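Local coordinates for sensor protein (Shewanella oneidensis, PDB 3LIC), which probably senses an extracellular signal through tandem PDC-fold domains and relays it across the membrane to its own cytoplasmic histidine kinase part, at residues L58-T63 with F90-V94. Coordinates in Å, arbitrary orientation, origin at the centre of the assembly. Numbering follows the deposited sequence.
Sequences LKTVLT and FSPYV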
loop_
_atom_site.group_PDB
_atom_site.type_symbol
_atom_site.label_atom_id
_atom_site.label_comp_id
_atom_site.label_asym_id
_atom_site.label_seq_id
_atom_site.Cartn_x
_atom_site.Cartn_y
_atom_site.Cartn_z
ATOM N N LEU A 58 21.036 -2.657 13.663
ATOM C CA LEU A 58 19.710 -2.564 13.027
ATOM C C LEU A 58 19.788 -1.949 11.626
ATOM O O LEU A 58 19.086 -2.386 10.669
ATOM C CB LEU A 58 18.734 -1.808 13.908
ATOM C CG LEU A 58 18.569 -2.406 15.290
ATOM C CD1 LEU A 58 17.603 -1.564 16.135
ATOM C CD2 LEU A 58 18.030 -3.811 15.254
ATOM N N LYS A 59 20.697 -0.997 11.467
ATOM C CA LYS A 59 20.905 -0.375 10.170
ATOM C C LYS A 59 21.412 -1.367 9.150
ATOM O O LYS A 59 20.941 -1.431 7.994
ATOM C CB LYS A 59 21.936 0.773 10.309
ATOM C CG LYS A 59 22.398 1.350 8.978
ATOM C CD LYS A 59 23.000 2.790 9.295
ATOM C CE LYS A 59 23.711 3.369 8.105
ATOM N NZ LYS A 59 24.738 2.409 7.770
ATOM N N THR A 60 22.406 -2.148 9.554
ATOM C CA THR A 60 22.845 -3.292 8.693
ATOM C C THR A 60 21.699 -4.246 8.398
ATOM O O THR A 60 21.409 -4.452 7.277
ATOM C CB THR A 60 23.994 -4.043 9.339
ATOM O OG1 THR A 60 24.966 -3.059 9.721
ATOM C CG2 THR A 60 24.615 -5.075 8.398
ATOM N N VAL A 61 21.030 -4.819 9.384
ATOM C CA VAL A 61 19.839 -5.687 9.092
ATOM C C VAL A 61 18.848 -5.090 8.047
ATOM O O VAL A 61 18.518 -5.754 7.010
ATOM C CB VAL A 61 19.038 -6.061 10.398
ATOM C CG1 VAL A 61 17.716 -6.825 10.032
ATOM C CG2 VAL A 61 19.894 -6.921 11.281
ATOM N N LEU A 62 18.397 -3.861 8.307
ATOM C CA LEU A 62 17.385 -3.252 7.474
ATOM C C LEU A 62 17.904 -2.907 6.083
ATOM O O LEU A 62 17.144 -3.023 5.107
ATOM C CB LEU A 62 16.800 -1.981 8.105
ATOM C CG LEU A 62 16.066 -2.166 9.425
ATOM C CD1 LEU A 62 15.733 -0.863 10.089
ATOM C CD2 LEU A 62 14.794 -2.953 9.160
ATOM N N THR A 63 19.163 -2.435 5.983
ATOM C CA THR A 63 19.755 -2.207 4.635
ATOM C C THR A 63 19.780 -3.432 3.758
ATOM O O THR A 63 19.333 -3.385 2.583
ATOM C CB THR A 63 21.200 -1.647 4.696
ATOM O OG1 THR A 63 21.136 -0.451 5.435
ATOM C CG2 THR A 63 21.734 -1.302 3.263
ATOM N N PHE A 90 12.782 5.418 19.622
ATOM C CA PHE A 90 13.894 4.844 18.890
ATOM C C PHE A 90 13.318 4.063 17.736
ATOM O O PHE A 90 12.572 3.137 17.929
ATOM C CB PHE A 90 14.745 3.952 19.841
ATOM C CG PHE A 90 15.952 3.217 19.155
ATOM C CD1 PHE A 90 16.882 3.906 18.383
ATOM C CD2 PHE A 90 16.186 1.860 19.402
ATOM C CE1 PHE A 90 17.975 3.265 17.779
ATOM C CE2 PHE A 90 17.296 1.188 18.838
ATOM C CZ PHE A 90 18.179 1.888 17.996
ATOM N N SER A 91 13.672 4.436 16.512
ATOM C CA SER A 91 13.115 3.770 15.367
ATOM C C SER A 91 13.990 3.826 14.132
ATOM O O SER A 91 13.689 4.489 13.141
ATOM C CB SER A 91 11.682 4.226 15.123
ATOM O OG SER A 91 11.200 3.818 13.849
ATOM N N PRO A 92 15.081 3.044 14.164
ATOM C CA PRO A 92 15.880 2.865 12.941
ATOM C C PRO A 92 15.006 2.571 11.714
ATOM O O PRO A 92 14.066 1.791 11.804
ATOM C CB PRO A 92 16.711 1.637 13.266
ATOM C CG PRO A 92 16.835 1.700 14.832
ATOM C CD PRO A 92 15.526 2.187 15.294
ATOM N N TYR A 93 15.368 3.127 10.566
ATOM C CA TYR A 93 14.563 3.001 9.365
ATOM C C TYR A 93 15.462 3.162 8.157
ATOM O O TYR A 93 16.275 4.076 8.126
ATOM C CB TYR A 93 13.528 4.144 9.381
ATOM C CG TYR A 93 12.714 4.281 8.127
ATOM C CD1 TYR A 93 11.808 3.267 7.731
ATOM C CD2 TYR A 93 12.794 5.440 7.348
ATOM C CE1 TYR A 93 11.044 3.396 6.560
ATOM C CE2 TYR A 93 12.022 5.575 6.200
ATOM C CZ TYR A 93 11.177 4.563 5.809
ATOM O OH TYR A 93 10.410 4.758 4.686
ATOM N N VAL A 94 15.401 2.246 7.199
ATOM C CA VAL A 94 16.149 2.383 5.942
ATOM C C VAL A 94 15.182 2.444 4.740
ATOM O O VAL A 94 14.167 1.743 4.717
ATOM C CB VAL A 94 17.190 1.226 5.753
ATOM C CG1 VAL A 94 17.828 1.258 4.343
ATOM C CG2 VAL A 94 18.260 1.241 6.858
#
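V94 sets its isopropyl group under the last turn of the helical segment, where CG2 lies 3.8 Å from CB of L62, 3.6 Å from OG1 of T63 and 4.0 Å from the carbonyl O of K59. The two oxygens are already engaged with each other: T63 OG1 donates a 2.7 Å hydrogen bond to O of K59, one turn back, so V94 meets an oxygen pair bonded within the helix. One helical turn before L62, L58 reaches the start of the strand, its CD1 3.6 Å from CG of P92 and 3.9 Å from CE2 of F90. Between these two ends L62 lies along the strand backbone, CD1 3.6 Å from O of P92 and 4.2 Å from its CB. P92 and V94, two residues apart, thus present the same strand face to L58 and L62, four apart on the helix. The axes of helix 58-63 and strand 92-94 pass 7.8 Å apart at 31°, so the two run roughly side by side over this short length. Y93 points the other way, to the far side of the sheet, where its hydroxyl is hydrogen-bonded to D166. Helix 55-68 here packs on one face of the antiparallel sheet of the first PDC domain, probably the membrane-distal one, where L58 also touches I77 and L62 touches S75 on neighbouring strand 74-79. With no hydrogen bond or salt bridge between the segments, the 300 Å² they bury rests on van der Waals packing, mostly between apolar side chains.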